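Local coordinates for hypothetical protein yigZ (Escherichia coli, PDB 1VI7) that is of uncharacterised function but may bind guanyl ribonucleotides and hydrolyse ribonucleoside triphosphates, at residues E19-R24 against I109-G114; A79-K84 against G115-Y120. All blocks are in the same frame, centred on the assembly; numbering follows the deposited sequence.

Contact 1 (E19-R24 against I109-G114)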
loop_
_atom_site.group_PDB
_atom_site.type_symbol
_atom_site.label_atom_id
_atom_site.label_comp_id
_atom_site.label_asym_id
_atom_site.label_seq_id
_atom_site.Cartn_x
_atom_site.Cartn_y
_atom_site.Cartn_z
ATOM N N GLU A 19 27.766 5.673 2.441
ATOM C CA GLU A 19 28.735 6.191 3.404
ATOM C C GLU A 19 28.941 7.700 3.325
ATOM O O GLU A 19 29.462 8.263 2.367
ATOM C CB GLU A 19 30.035 5.417 3.255
ATOM C CG GLU A 19 31.334 6.152 3.360
ATOM C CD GLU A 19 31.928 6.190 4.762
ATOM O OE1 GLU A 19 31.283 5.672 5.704
ATOM O OE2 GLU A 19 33.044 6.750 4.899
ATOM N N ILE A 20 28.481 8.416 4.356
ATOM C CA ILE A 20 28.569 9.857 4.463
ATOM C C ILE A 20 29.302 10.260 5.743
ATOM O O ILE A 20 28.865 10.050 6.871
ATOM C CB ILE A 20 27.175 10.519 4.460
ATOM C CG1 ILE A 20 26.403 10.181 3.186
ATOM C CG2 ILE A 20 27.307 12.021 4.623
ATOM C CD1 ILE A 20 25.095 10.923 3.026
ATOM N N LYS A 21 30.465 10.875 5.580
ATOM C CA LYS A 21 31.313 11.275 6.693
ATOM C C LYS A 21 31.449 10.166 7.715
ATOM O O LYS A 21 30.851 10.204 8.790
ATOM C CB LYS A 21 30.854 12.595 7.293
ATOM C CG LYS A 21 30.478 13.629 6.236
ATOM C CD LYS A 21 31.116 14.974 6.391
ATOM C CE LYS A 21 30.124 16.090 6.661
ATOM N NZ LYS A 21 30.805 17.354 7.086
ATOM N N LYS A 22 31.968 9.008 7.294
ATOM C CA LYS A 22 32.179 7.886 8.190
ATOM C C LYS A 22 30.950 7.401 8.910
ATOM O O LYS A 22 31.074 6.661 9.896
ATOM C CB LYS A 22 33.264 8.275 9.194
ATOM C CG LYS A 22 34.656 8.359 8.567
ATOM C CD LYS A 22 35.718 8.290 9.672
ATOM C CE LYS A 22 36.769 9.387 9.463
ATOM N NZ LYS A 22 38.105 8.926 9.946
ATOM N N SER A 23 29.749 7.706 8.470
ATOM C CA SER A 23 28.513 7.267 9.094
ATOM C C SER A 23 27.803 6.251 8.228
ATOM O O SER A 23 28.154 6.124 7.046
ATOM C CB SER A 23 27.625 8.503 9.305
ATOM O OG SER A 23 28.376 9.523 9.968
ATOM N N ARG A 24 26.742 5.585 8.676
ATOM C CA ARG A 24 26.187 4.538 7.794
ATOM C C ARG A 24 24.694 4.581 7.632
ATOM O O ARG A 24 23.911 4.186 8.497
ATOM C CB ARG A 24 26.702 3.198 8.278
ATOM C CG ARG A 24 26.165 1.936 7.687
ATOM C CD ARG A 24 26.590 1.594 6.309
ATOM N NE ARG A 24 27.970 1.708 5.954
ATOM C CZ ARG A 24 28.654 2.774 5.574
ATOM N NH1 ARG A 24 28.079 3.970 5.483
ATOM N NH2 ARG A 24 29.947 2.676 5.272
ATOM N N ILE A 109 31.353 11.817 13.151
ATOM C CA ILE A 109 31.354 13.188 12.630
ATOM C C ILE A 109 29.956 13.576 12.188
ATOM O O ILE A 109 29.224 12.781 11.602
ATOM C CB ILE A 109 32.459 13.522 11.666
ATOM C CG1 ILE A 109 32.316 14.912 11.062
ATOM C CG2 ILE A 109 32.725 12.477 10.606
ATOM C CD1 ILE A 109 31.448 15.032 9.844
ATOM N N LEU A 110 29.495 14.697 12.717
ATOM C CA LEU A 110 28.165 15.201 12.498
ATOM C C LEU A 110 28.132 16.153 11.313
ATOM O O LEU A 110 29.089 16.893 11.091
ATOM C CB LEU A 110 27.653 15.929 13.746
ATOM C CG LEU A 110 28.238 17.313 14.017
ATOM C CD1 LEU A 110 27.627 17.888 15.280
ATOM C CD2 LEU A 110 29.761 17.266 14.098
ATOM N N LEU A 111 27.008 16.131 10.596
ATOM C CA LEU A 111 26.869 17.002 9.424
ATOM C C LEU A 111 25.643 17.901 9.537
ATOM O O LEU A 111 24.694 17.546 10.225
ATOM C CB LEU A 111 26.885 16.211 8.132
ATOM C CG LEU A 111 26.207 14.854 8.056
ATOM C CD1 LEU A 111 25.937 14.478 6.602
ATOM C CD2 LEU A 111 27.062 13.762 8.694
ATOM N N GLY A 112 25.696 19.058 8.887
ATOM C CA GLY A 112 24.703 20.070 8.867
ATOM C C GLY A 112 23.275 19.688 8.604
ATOM O O GLY A 112 22.901 18.525 8.462
ATOM N N THR A 113 22.395 20.708 8.571
ATOM C CA THR A 113 20.973 20.430 8.324
ATOM C C THR A 113 20.798 19.954 6.883
ATOM O O THR A 113 20.197 18.918 6.605
ATOM C CB THR A 113 20.085 21.621 8.639
ATOM O OG1 THR A 113 18.731 21.323 8.247
ATOM C CG2 THR A 113 20.520 22.866 7.911
ATOM N N GLY A 114 21.518 20.625 5.975
ATOM C CA GLY A 114 21.572 20.217 4.582
ATOM C C GLY A 114 22.072 18.779 4.464
ATOM O O GLY A 114 21.409 17.916 3.898
#
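Lys21 lays the aliphatic part of its side chain over Ile109, and the methyl CD1 of Ile109 is the atom it covers. Lys21 CD comes to 3.5 Å from Ile109 CD1, and CB and CE of the lysine lie almost as near to the same methyl. Bends at chi2 (-129°) and chi3 (-116°) turn the lysine chain along the loop, carrying its CE to 3.6 Å from Leu111 CB. The ammonium group passes Leu110 O without bonding to it. The other branch of Ile109 works against the backbone, with its CG2 3.5 Å from Lys21 O.

Further along, the branch methyl Ile20 CG2 meets Leu111 CD1 at 3.4 Å, the two side chains crossing at about a right angle. Leu111 also touches Arg104 of strand 98-105, in the same sheet as the hairpin.

Ser23 bonds back into the turn. Its OG donates to Lys21 O at 2.8 Å, coming from above the carbonyl plane, 38° out of it, and is also joined by a weak hydrogen bond to Gly107 N. An alanine here would probably leave Lys21 O without its hydroxyl partner and the turn less firmly tied to the loop at Gly107.

Ser23 N bonds back to Ile20 O, closing a type I' turn from Ile20 to Ser23 in which Lys21 and Lys22 both have positive phi. This is a tight beta-hairpin between strands 14-20 and 23-31, at the edge of the five-stranded antiparallel sheet, packed against the loop that leads into helix 113-128.

Contact 2 (A79-K84 against G115-Y120)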
loop_
_atom_site.group_PDB
_atom_site.type_symbol
_atom_site.label_atom_id
_atom_site.label_comp_id
_atom_site.label_asym_id
_atom_site.label_seq_id
_atom_site.Cartn_x
_atom_site.Cartn_y
_atom_site.Cartn_z
ATOM N N ALA A 79 14.042 18.066 13.473
ATOM C CA ALA A 79 12.755 18.221 12.828
ATOM C C ALA A 79 12.829 18.631 11.364
ATOM O O ALA A 79 13.636 19.494 11.006
ATOM C CB ALA A 79 11.893 19.209 13.607
ATOM N N GLY A 80 12.001 18.029 10.527
ATOM C CA GLY A 80 11.852 18.241 9.125
ATOM C C GLY A 80 13.082 17.946 8.273
ATOM O O GLY A 80 13.145 18.364 7.096
ATOM N N THR A 81 14.030 17.181 8.808
ATOM C CA THR A 81 15.285 16.896 8.133
ATOM C C THR A 81 15.486 15.445 7.793
ATOM O O THR A 81 16.418 15.108 7.047
ATOM C CB THR A 81 16.449 17.471 8.976
ATOM O OG1 THR A 81 17.360 18.200 8.143
ATOM C CG2 THR A 81 17.190 16.404 9.738
ATOM N N ALA A 82 14.723 14.537 8.388
ATOM C CA ALA A 82 14.835 13.113 8.054
ATOM C C ALA A 82 13.454 12.596 7.702
ATOM O O ALA A 82 13.323 11.438 7.321
ATOM C CB ALA A 82 15.447 12.277 9.181
ATOM N N GLY A 83 12.380 13.376 7.786
ATOM C CA GLY A 83 11.082 12.721 7.525
ATOM C C GLY A 83 10.448 13.171 6.249
ATOM O O GLY A 83 10.082 12.382 5.385
ATOM N N LYS A 84 10.190 14.495 6.161
ATOM C CA LYS A 84 9.523 15.022 4.971
ATOM C C LYS A 84 10.334 14.795 3.719
ATOM O O LYS A 84 9.793 14.250 2.753
ATOM C CB LYS A 84 9.099 16.456 5.187
ATOM C CG LYS A 84 7.687 16.694 5.681
ATOM N N GLY A 115 23.188 18.488 5.112
ATOM C CA GLY A 115 23.829 17.209 5.118
ATOM C C GLY A 115 22.899 16.054 5.431
ATOM O O GLY A 115 23.061 14.966 4.871
ATOM N N LEU A 116 22.012 16.233 6.401
ATOM C CA LEU A 116 21.037 15.234 6.802
ATOM C C LEU A 116 19.957 15.067 5.738
ATOM O O LEU A 116 19.550 13.948 5.491
ATOM C CB LEU A 116 20.332 15.624 8.113
ATOM C CG LEU A 116 21.253 15.710 9.331
ATOM C CD1 LEU A 116 20.453 16.035 10.560
ATOM C CD2 LEU A 116 22.030 14.402 9.492
ATOM N N VAL A 117 19.498 16.176 5.165
ATOM C CA VAL A 117 18.498 16.140 4.114
ATOM C C VAL A 117 18.995 15.364 2.913
ATOM O O VAL A 117 18.253 14.528 2.383
ATOM C CB VAL A 117 18.044 17.551 3.693
ATOM C CG1 VAL A 117 17.301 17.535 2.362
ATOM C CG2 VAL A 117 17.183 18.127 4.817
ATOM N N LYS A 118 20.264 15.536 2.523
ATOM C CA LYS A 118 20.747 14.779 1.365
ATOM C C LYS A 118 20.997 13.317 1.718
ATOM O O LYS A 118 21.061 12.440 0.837
ATOM C CB LYS A 118 21.935 15.429 0.708
ATOM C CG LYS A 118 21.996 16.932 0.710
ATOM C CD LYS A 118 21.495 17.611 -0.562
ATOM C CE LYS A 118 21.268 19.101 -0.323
ATOM N NZ LYS A 118 22.525 19.813 0.085
ATOM N N ALA A 119 21.062 12.989 3.002
ATOM C CA ALA A 119 21.314 11.629 3.419
ATOM C C ALA A 119 20.003 10.849 3.517
ATOM O O ALA A 119 19.964 9.641 3.293
ATOM C CB ALA A 119 22.073 11.570 4.720
ATOM N N TYR A 120 18.934 11.554 3.822
ATOM C CA TYR A 120 17.634 10.933 3.966
ATOM C C TYR A 120 16.830 11.023 2.691
ATOM O O TYR A 120 16.408 9.985 2.188
ATOM C CB TYR A 120 16.910 11.577 5.148
ATOM C CG TYR A 120 17.527 11.114 6.461
ATOM C CD1 TYR A 120 17.332 9.794 6.855
ATOM C CD2 TYR A 120 18.311 11.940 7.255
ATOM C CE1 TYR A 120 17.892 9.334 8.023
ATOM C CE2 TYR A 120 18.892 11.468 8.412
ATOM C CZ TYR A 120 18.660 10.171 8.804
ATOM O OH TYR A 120 19.207 9.672 9.963
#
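Thr81 meets two neighbouring residues of helix 113-128 by van der Waals contact, using a different branch for each. Its methyl CG2 lies 3.4 Å from Leu116 CD1 and almost as close to Leu116 CB, while its OG1 sits 3.3 Å from Val117 CG2. The leucine turns its CG anti to the carbonyl carbon (chi1 -64°), and its CD1 reaches the threonine methyl from there. Val117, one residue on, takes the hydroxyl side of Thr81.

The aromatic contact belongs to Ala82 and Tyr120. Ala82 CB stands over the middle of the tyrosine ring, 3.5 Å from the centroid and 12° off the ring normal, a CH-pi contact made squarely on one face. The methyl is therefore close to every ring carbon, with Tyr120 CD2 the nearest at 3.5 Å. Thr81 O approaches the same atom, Tyr120 CD2, at 3.7 Å from an oblique direction. With CG anti to the carbonyl carbon (chi1 -73°), Tyr120 carries its ring toward the loop.

In the fold, the 79-84 segment is the last part of the connection from strand 71-73 and runs into helix 84-93. Here it is laid along helix 113-128, one turn of which separates Leu116 from Tyr120. This loop-on-helix packing lies in the UPF0029 region, probably an alpha/beta domain related to ribosomal protein S5. Tyr120 also reaches the sheet, touching Val102 and Arg104 of strand 98-105.

Three polar groups here bond outside the two segments. Tyr120 OH is hydrogen-bonded to Glu77 OE1, which anchors the far end of the ring to the same connection. Weak hydrogen bonds join Thr81 OG1 to Thr113 OG1 and Ala82 N to Asp74 OD1.

Helix 113-128 joins the two contacts, whose centres lie 11 Å apart. Contact 1 uses the loop leading into the helix, with Gly112 as its N-cap residue, and contact 2 uses the turns that follow. They touch directly: Ile20 CD1 of contact 1 packs on Ala119 CB of contact 2 at 3.5 Å, and Thr113 O lies 3.3 Å from Thr81 OG1. The hairpin at 19-24 and the connection at 79-84 thus approach the N-terminal half of the same helix. Contact 1 is at the surface and contact 2 is buried. Both belong to the UPF0029 part of the chain, and no ligand marks a site beside either one.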